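PDB 3K17: Lin0012 protein from Listeria innocua, which probably acts as a phosphomevalonate kinase, using ATP to phosphorylate phosphomevalonate in the mevalonate route to isopentenyl diphosphate. Local coordinates for residues V127-M132 against S166-G171. Sequence-based numbering, arbitrary orientation.
Sequences VINALM and SCMYGG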
loop_
_atom_site.group_PDB
_atom_site.type_symbol
_atom_site.label_atom_id
_atom_site.label_comp_id
_atom_site.label_asym_id
_atom_site.label_seq_id
_atom_site.Cartn_x
_atom_site.Cartn_y
_atom_site.Cartn_z
ATOM N N VAL A 127 -2.841 -34.437 6.387
ATOM C CA VAL A 127 -1.489 -34.021 6.053
ATOM C C VAL A 127 -0.490 -34.533 7.101
ATOM O O VAL A 127 0.547 -35.112 6.753
ATOM C CB VAL A 127 -1.392 -32.473 5.958
ATOM C CG1 VAL A 127 0.078 -32.028 5.895
ATOM C CG2 VAL A 127 -2.150 -31.986 4.709
ATOM N N ILE A 128 -0.802 -34.332 8.378
ATOM C CA ILE A 128 0.108 -34.770 9.435
ATOM C C ILE A 128 0.314 -36.283 9.364
ATOM O O ILE A 128 1.448 -36.763 9.405
ATOM C CB ILE A 128 -0.418 -34.374 10.838
ATOM C CG1 ILE A 128 -0.485 -32.839 10.959
ATOM C CG2 ILE A 128 0.482 -34.983 11.937
ATOM C CD1 ILE A 128 0.835 -32.122 10.728
ATOM N N ASN A 129 -0.777 -37.035 9.252
ATOM C CA ASN A 129 -0.663 -38.485 9.171
ATOM C C ASN A 129 0.106 -38.944 7.952
ATOM O O ASN A 129 0.934 -39.852 8.048
ATOM C CB ASN A 129 -2.031 -39.153 9.178
ATOM C CG ASN A 129 -2.479 -39.517 10.572
ATOM O OD1 ASN A 129 -1.655 -39.743 11.449
ATOM N ND2 ASN A 129 -3.782 -39.596 10.781
ATOM N N ALA A 130 -0.162 -38.324 6.808
ATOM C CA ALA A 130 0.532 -38.694 5.580
ATOM C C ALA A 130 2.041 -38.448 5.651
ATOM O O ALA A 130 2.823 -39.287 5.224
ATOM C CB ALA A 130 -0.059 -37.941 4.391
ATOM N N LEU A 131 2.456 -37.304 6.186
ATOM C CA LEU A 131 3.884 -36.998 6.258
ATOM C C LEU A 131 4.603 -37.782 7.349
ATOM O O LEU A 131 5.778 -38.120 7.198
ATOM C CB LEU A 131 4.115 -35.491 6.453
ATOM C CG LEU A 131 3.751 -34.618 5.234
ATOM C CD1 LEU A 131 3.857 -33.143 5.575
ATOM C CD2 LEU A 131 4.669 -34.961 4.077
HETATM N N MSE A 132 3.916 -38.058 8.454
HETATM C CA MSE A 132 4.541 -38.826 9.517
HETATM C C MSE A 132 4.682 -40.283 9.080
HETATM O O MSE A 132 5.723 -40.901 9.302
HETATM C CB MSE A 132 3.737 -38.740 10.813
HETATM C CG MSE A 132 3.758 -37.364 11.481
HETATM SE SE MSE A 132 5.525 -36.630 11.797
HETATM C CE MSE A 132 5.699 -35.550 10.180
ATOM N N SER A 166 -10.971 -35.842 17.236
ATOM C CA SER A 166 -11.898 -36.810 16.683
ATOM C C SER A 166 -11.437 -37.347 15.335
ATOM O O SER A 166 -11.507 -38.550 15.095
ATOM C CB SER A 166 -13.290 -36.184 16.565
ATOM O OG SER A 166 -14.200 -37.093 15.974
ATOM N N CYS A 167 -10.967 -36.461 14.451
ATOM C CA CYS A 167 -10.493 -36.888 13.132
ATOM C C CYS A 167 -9.245 -37.771 13.246
ATOM O O CYS A 167 -9.084 -38.742 12.506
ATOM C CB CYS A 167 -10.180 -35.665 12.261
ATOM S SG CYS A 167 -11.654 -34.678 11.876
HETATM N N MSE A 168 -8.375 -37.429 14.187
HETATM C CA MSE A 168 -7.134 -38.173 14.410
HETATM C C MSE A 168 -7.356 -39.558 15.042
HETATM O O MSE A 168 -6.801 -40.554 14.579
HETATM C CB MSE A 168 -6.211 -37.341 15.305
HETATM C CG MSE A 168 -4.909 -38.011 15.713
HETATM SE SE MSE A 168 -3.693 -38.204 14.233
HETATM C CE MSE A 168 -3.071 -36.355 14.144
ATOM N N TYR A 169 -8.179 -39.605 16.085
ATOM C CA TYR A 169 -8.444 -40.841 16.828
ATOM C C TYR A 169 -9.531 -41.758 16.282
ATOM O O TYR A 169 -9.493 -42.966 16.515
ATOM C CB TYR A 169 -8.770 -40.509 18.293
ATOM C CG TYR A 169 -7.563 -40.114 19.107
ATOM C CD1 TYR A 169 -6.814 -38.986 18.778
ATOM C CD2 TYR A 169 -7.133 -40.902 20.174
ATOM C CE1 TYR A 169 -5.661 -38.656 19.484
ATOM C CE2 TYR A 169 -5.984 -40.582 20.888
ATOM C CZ TYR A 169 -5.251 -39.464 20.538
ATOM O OH TYR A 169 -4.096 -39.163 21.222
ATOM N N GLY A 170 -10.494 -41.199 15.554
ATOM C CA GLY A 170 -11.575 -42.021 15.037
ATOM C C GLY A 170 -12.485 -42.458 16.180
ATOM O O GLY A 170 -12.321 -42.019 17.321
ATOM N N GLY A 171 -13.454 -43.313 15.874
ATOM C CA GLY A 171 -14.377 -43.791 16.889
ATOM C C GLY A 171 -15.070 -42.704 17.687
ATOM O O GLY A 171 -15.300 -41.596 17.191
HETATM O O HOH W 1 -4.506 -41.353 13.171
#
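The selenium of selenomethionine M168 sits off the outer end of the N129 carboxamide, lifted out of its plane and at similar distances from both branches: SE lies 3.7 Å from ND2 and 3.8 Å from OD1 of N129. The contact is van der Waals in kind. A long, flexible selenoether suits the place, spanning the distance between helices that stand well apart, with 8.3 Å between the CA atoms of N129 and M168. With CG anti to the backbone N (chi1 176°), the M168 chain then bends at chi2 and chi3, which carries SE to N129 and CE toward I128, where this methyl lies 4.4 Å from CG2.

Beside this packing, a water bridges the N129 side chain and the M168 main chain. It accepts from N129 ND2 at 3.1 Å and donates to the main-chain oxygen of M168 at 2.8 Å. Asparagine fits because its amide can give and receive at once: while ND2 feeds the water, OD1 takes a hydrogen bond from K144. These bonds use both ends of the buried amide and probably fix its flip. K144 also packs against I128 and M168, and M141 touches M168, so helix 141-156 packs beside both segments. V125 of helix 119-135 touches M168, and I11 of strand 7-18 touches N129.

Beyond M168, G170 adopts positive phi, easy for glycine, as helix 162-169 gives way to strand 172-176. Helices 119-135 and 162-169 are thus joined within the alpha/beta core of the GHMP kinase N-terminal domain, a member of the ribosomal S5-like superfamily.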